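Local atomic coordinates of ribokinase, putative (Burkholderia thailandensis, PDB entry 3B1O), a protein that binds inosine and adenine nucleotides and, as a member of the ribokinase (PfkB) family, probably catalyses the phosphorylation of nucleosides. Residues T16-F21 with L38-R43; A64-T69 with E90-L95. All blocks are in the same frame, centred on the assembly; numbering follows the deposited sequence.

Interaction 1: residues T16-F21 with L38-R43; sequences TFEGRF and LVPTMR
The guanidinium of Arg43 presents an edge to Thr16: NH2 lies 4.0 Å from Thr16 CG2, and the methyl sits near the guanidinium plane. A bend about the Arg43 CG-CD bond (chi3 -42°) turns the tip back toward the threonine. Within 16-21, Gly19 CA rests 3.5 Å above one face of the Phe17 ring, offset toward its rim, while Phe17 CD2 lies over a face of the Phe21 ring. Phe37 also stacks with Phe17.

Another flat group, the Glu18 carboxylate, comes up to the backbone of Leu38. Its OE2 is 3.0 Å from Leu38 O, yet both are acceptors and no hydrogen bond is formed; such closeness of two acceptors is unfavourable and might raise the pKa of the carboxylate somewhat. The side chain arrives there by folding at chi2 (-83°), from the centre of an inverse gamma turn whose Gly19 N to Phe17 O bond is weak. Elsewhere the meeting is looser. Val39 CG2 lies 3.7 Å from Thr16 O, and the two hydroxyls, Thr16 OG1 and Thr41 OG1, remain 3.8 Å apart. No direct hydrogen bond spans the two segments.

The pairing of the strands instead continues beside them, where Arg43 bonds to Ile14 through the backbone. The second subunit takes up other groups: Val39 O accepts from ND1 of His118 of that subunit, and Leu38 joins one of its strands in parallel pairing. This is the frayed margin of a small beta sheet projecting from the main domain and extended across a dimer interface, consistent with the lid of ribokinase-family enzymes.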
# COMPACT_ATOMS: atom_id res chain seq x y z
N THR A 16 2.42 -9.92 1.02
CA THR A 16 3.13 -11.08 0.53
C THR A 16 2.74 -11.33 -0.91
O THR A 16 1.55 -11.33 -1.24
CB THR A 16 2.85 -12.33 1.40
OG1 THR A 16 1.44 -12.56 1.46
CG2 THR A 16 3.36 -12.13 2.82
N PHE A 17 3.74 -11.53 -1.75
CA PHE A 17 3.53 -12.06 -3.09
C PHE A 17 3.87 -13.55 -3.11
O PHE A 17 5.02 -13.95 -2.90
CB PHE A 17 4.39 -11.30 -4.12
CG PHE A 17 4.38 -11.91 -5.50
CD1 PHE A 17 3.22 -12.45 -6.05
CD2 PHE A 17 5.54 -11.90 -6.28
CE1 PHE A 17 3.22 -13.00 -7.33
CE2 PHE A 17 5.55 -12.43 -7.57
CZ PHE A 17 4.39 -12.98 -8.09
N GLU A 18 2.85 -14.36 -3.39
CA GLU A 18 3.03 -15.80 -3.53
C GLU A 18 3.64 -16.10 -4.90
O GLU A 18 3.01 -16.67 -5.78
CB GLU A 18 1.70 -16.55 -3.31
CG GLU A 18 0.62 -16.32 -4.39
CD GLU A 18 -0.20 -15.04 -4.20
OE1 GLU A 18 -1.45 -15.16 -4.13
OE2 GLU A 18 0.40 -13.93 -4.15
N GLY A 19 4.88 -15.69 -5.06
CA GLY A 19 5.58 -15.86 -6.32
C GLY A 19 6.96 -15.28 -6.17
O GLY A 19 7.41 -15.00 -5.06
N ARG A 20 7.64 -15.11 -7.30
CA ARG A 20 9.01 -14.65 -7.29
C ARG A 20 9.21 -13.55 -8.32
O ARG A 20 9.06 -13.78 -9.52
CB ARG A 20 9.95 -15.82 -7.54
CG ARG A 20 10.08 -16.71 -6.32
CD ARG A 20 10.85 -17.98 -6.60
NE ARG A 20 10.98 -18.78 -5.38
CZ ARG A 20 10.10 -19.69 -4.97
NH1 ARG A 20 10.32 -20.35 -3.84
NH2 ARG A 20 9.00 -19.93 -5.68
N PHE A 21 9.53 -12.36 -7.83
CA PHE A 21 9.80 -11.22 -8.70
C PHE A 21 10.81 -11.60 -9.78
O PHE A 21 10.69 -11.14 -10.92
CB PHE A 21 10.31 -10.02 -7.92
CG PHE A 21 9.28 -9.39 -7.01
CD1 PHE A 21 8.04 -8.99 -7.51
CD2 PHE A 21 9.57 -9.17 -5.66
CE1 PHE A 21 7.10 -8.39 -6.67
CE2 PHE A 21 8.65 -8.58 -4.82
CZ PHE A 21 7.41 -8.19 -5.32
N LEU A 38 -2.51 -11.22 -6.48
CA LEU A 38 -3.39 -10.99 -5.35
C LEU A 38 -2.58 -10.92 -4.08
O LEU A 38 -1.67 -11.72 -3.86
CB LEU A 38 -4.41 -12.12 -5.21
CG LEU A 38 -5.85 -11.65 -5.06
CD1 LEU A 38 -6.56 -11.82 -6.39
CD2 LEU A 38 -6.57 -12.43 -3.96
N VAL A 39 -2.92 -9.96 -3.23
CA VAL A 39 -2.33 -9.92 -1.92
C VAL A 39 -3.41 -10.21 -0.88
O VAL A 39 -4.11 -9.29 -0.43
CB VAL A 39 -1.61 -8.59 -1.61
CG1 VAL A 39 -1.17 -8.59 -0.18
CG2 VAL A 39 -0.40 -8.40 -2.50
N PRO A 40 -3.53 -11.48 -0.47
CA PRO A 40 -4.59 -11.86 0.45
C PRO A 40 -4.40 -11.26 1.84
O PRO A 40 -5.38 -11.04 2.55
CB PRO A 40 -4.48 -13.39 0.52
CG PRO A 40 -3.05 -13.69 0.16
CD PRO A 40 -2.59 -12.59 -0.75
N THR A 41 -3.16 -10.97 2.20
CA THR A 41 -2.86 -10.45 3.53
C THR A 41 -2.02 -9.18 3.47
O THR A 41 -1.05 -9.10 2.72
CB THR A 41 -2.16 -11.50 4.45
OG1 THR A 41 -0.74 -11.35 4.37
CG2 THR A 41 -2.55 -12.95 4.08
N MET A 42 -2.43 -8.19 4.26
CA MET A 42 -1.65 -6.98 4.50
C MET A 42 -1.45 -6.86 6.01
O MET A 42 -2.42 -6.90 6.76
CB MET A 42 -2.40 -5.74 3.99
CG MET A 42 -2.50 -5.55 2.49
SD MET A 42 -2.40 -3.80 2.02
CE MET A 42 -4.08 -3.41 1.64
N ARG A 43 -0.20 -6.72 6.45
CA ARG A 43 0.13 -6.57 7.88
C ARG A 43 0.64 -5.16 8.18
O ARG A 43 1.61 -4.70 7.57
CB ARG A 43 1.19 -7.59 8.32
CG ARG A 43 0.66 -8.87 8.99
CD ARG A 43 1.81 -9.80 9.46
NE ARG A 43 2.88 -9.91 8.46
CZ ARG A 43 2.88 -10.73 7.40
NH1 ARG A 43 1.87 -11.56 7.18
NH2 ARG A 43 3.91 -10.71 6.55

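Interaction 2: residues A64-T69 with E90-L95; sequences ARMMGT and EYVRVL
Tyr91 lies against three successive residues of the neighbouring strand, and each meets it differently. Arg65 CB comes to the ring edge, near its plane, 4.1 Å from CD2. Met66 O approaches Tyr91 CB, and the methyl of Met67 reaches obliquely in, with CE 3.7 Å from that same CB. Met67 arrives there with CG trans to its own N (chi1 172°) and a late bend at chi3 (-86°), which folds the methyl back beside the tyrosine. The ring's far end is held elsewhere, its OH bonding to Lys134 N.

Farther along, the residues sort onto the two faces of the sheet. Val92 CG2 meets Met66 CB on the side covered by helix 76-85. On the other, Thr69 CG2 presses tightly on Leu95 CD1 at 3.5 Å, whereas Thr69 OG1 is engaged by Ala121 O.

The strands run almost parallel, at 13°, and Gly68 is gripped through both its backbone polar groups: its N donates to Tyr91 O at 3.3 Å, and Arg93 N donates to Gly68 O at 3.0 Å. Near the opening of the pair, one water bridges Met66 O and Tyr91 N. A second accepts weakly from Arg65 NH1 and donates to Glu90 OE2, those two charged atoms being 4.5 Å apart, while Arg65 NH2 forms a salt bridge with Asp63.

Chemically, then, the contact of this beta-alpha-beta crossover is largely apolar between its side chains and polar along its backbone, with water completing the pairing where the strands begin to separate and probably softening the attraction between Arg65 and Glu90.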
# COMPACT_ATOMS: atom_id res chain seq x y z
N ALA A 64 17.86 5.52 23.72
CA ALA A 64 17.64 5.94 22.34
C ALA A 64 16.66 7.10 22.27
O ALA A 64 15.55 7.05 22.83
CB ALA A 64 17.17 4.75 21.49
N ARG A 65 17.10 8.16 21.62
CA ARG A 65 16.30 9.37 21.42
C ARG A 65 16.02 9.49 19.92
O ARG A 65 16.88 9.91 19.15
CB ARG A 65 17.06 10.60 21.94
CG ARG A 65 17.74 10.43 23.32
CD ARG A 65 16.75 10.52 24.49
NE ARG A 65 17.35 10.16 25.78
CZ ARG A 65 17.65 11.05 26.73
NH1 ARG A 65 17.41 12.34 26.54
NH2 ARG A 65 18.17 10.64 27.88
N MET A 66 14.83 9.08 19.51
CA MET A 66 14.43 9.19 18.11
C MET A 66 14.23 10.64 17.74
O MET A 66 13.63 11.39 18.51
CB MET A 66 13.15 8.42 17.81
CG MET A 66 13.20 6.93 18.14
SD MET A 66 11.56 6.14 18.12
CE MET A 66 10.90 6.81 16.62
N MET A 67 14.76 11.02 16.58
CA MET A 67 14.50 12.34 16.03
C MET A 67 13.99 12.10 14.63
O MET A 67 14.70 11.56 13.77
CB MET A 67 15.76 13.22 16.06
CG MET A 67 15.58 14.55 15.31
SD MET A 67 16.94 15.71 15.51
CE MET A 67 16.45 16.53 17.02
N GLY A 68 12.75 12.50 14.43
CA GLY A 68 12.02 12.21 13.21
C GLY A 68 10.68 12.92 13.25
O GLY A 68 10.28 13.47 14.30
N THR A 69 9.97 12.89 12.14
CA THR A 69 8.66 13.54 12.09
C THR A 69 7.55 12.56 11.76
O THR A 69 7.71 11.67 10.92
CB THR A 69 8.64 14.69 11.09
OG1 THR A 69 9.33 14.25 9.91
CG2 THR A 69 9.39 15.88 11.69
N GLU A 90 10.85 13.55 23.06
CA GLU A 90 11.35 14.93 23.00
C GLU A 90 11.63 15.37 21.56
O GLU A 90 11.29 16.49 21.18
CB GLU A 90 12.61 15.11 23.85
CG GLU A 90 12.99 16.60 24.02
CD GLU A 90 14.19 16.86 24.92
OE1 GLU A 90 14.46 18.06 25.18
OE2 GLU A 90 14.87 15.90 25.36
N TYR A 91 12.24 14.50 20.76
CA TYR A 91 12.63 14.89 19.40
C TYR A 91 11.78 14.24 18.30
O TYR A 91 12.18 14.17 17.16
CB TYR A 91 14.13 14.67 19.17
CG TYR A 91 15.00 15.19 20.30
CD1 TYR A 91 15.17 16.56 20.49
CD2 TYR A 91 15.66 14.32 21.15
CE1 TYR A 91 15.96 17.04 21.53
CE2 TYR A 91 16.46 14.80 22.20
CZ TYR A 91 16.60 16.16 22.38
OH TYR A 91 17.38 16.65 23.39
N VAL A 92 10.59 13.76 18.66
CA VAL A 92 9.62 13.33 17.66
C VAL A 92 8.63 14.48 17.48
O VAL A 92 7.99 14.91 18.44
CB VAL A 92 8.91 12.03 18.08
CG1 VAL A 92 7.71 11.77 17.20
CG2 VAL A 92 9.88 10.85 18.04
N ARG A 93 8.53 15.00 16.27
CA ARG A 93 7.61 16.10 16.04
C ARG A 93 6.48 15.67 15.11
O ARG A 93 6.70 14.93 14.16
CB ARG A 93 8.37 17.33 15.54
CG ARG A 93 9.12 18.05 16.66
CD ARG A 93 9.81 19.32 16.18
NE ARG A 93 10.22 20.14 17.31
CZ ARG A 93 10.98 21.24 17.23
NH1 ARG A 93 11.46 21.65 16.06
NH2 ARG A 93 11.29 21.92 18.33
N VAL A 94 5.27 16.10 15.42
CA VAL A 94 4.07 15.68 14.72
C VAL A 94 3.55 16.88 13.94
O VAL A 94 3.39 17.96 14.50
CB VAL A 94 3.01 15.16 15.74
CG1 VAL A 94 1.66 14.84 15.05
CG2 VAL A 94 3.57 13.95 16.52
N LEU A 95 3.31 16.68 12.65
CA LEU A 95 2.96 17.76 11.74
C LEU A 95 1.50 17.77 11.35
O LEU A 95 0.97 16.75 10.95
CB LEU A 95 3.86 17.71 10.49
CG LEU A 95 5.24 18.31 10.83
CD1 LEU A 95 6.24 17.25 11.13
CD2 LEU A 95 5.75 19.20 9.74
O HOH W 1 15.02 13.26 25.37
O HOH W 2 12.96 11.63 21.08

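From the N terminus, the chain lays down strand 3-6 of the large sheet, then climbs into the four-stranded sheet through strand 10-17. Interaction 1 closes the excursion that follows, 16 residues including most of helix 21-24 and most of strand 34-38. Strand 42-47 then leads back through helix 49-59 to strand 64-71, which lies beside strand 3-6. Interaction 2 closes the second loop, with helix 76-85 inside it, and adds 92-95 as an outermost strand of the large sheet. The loops come in series, neither nesting nor crossing; the nearest atoms of interactions 1 and 2 are about 17 Å apart. Interaction 1 belongs to the projecting sheet at the dimer interface, interaction 2 to the main domain.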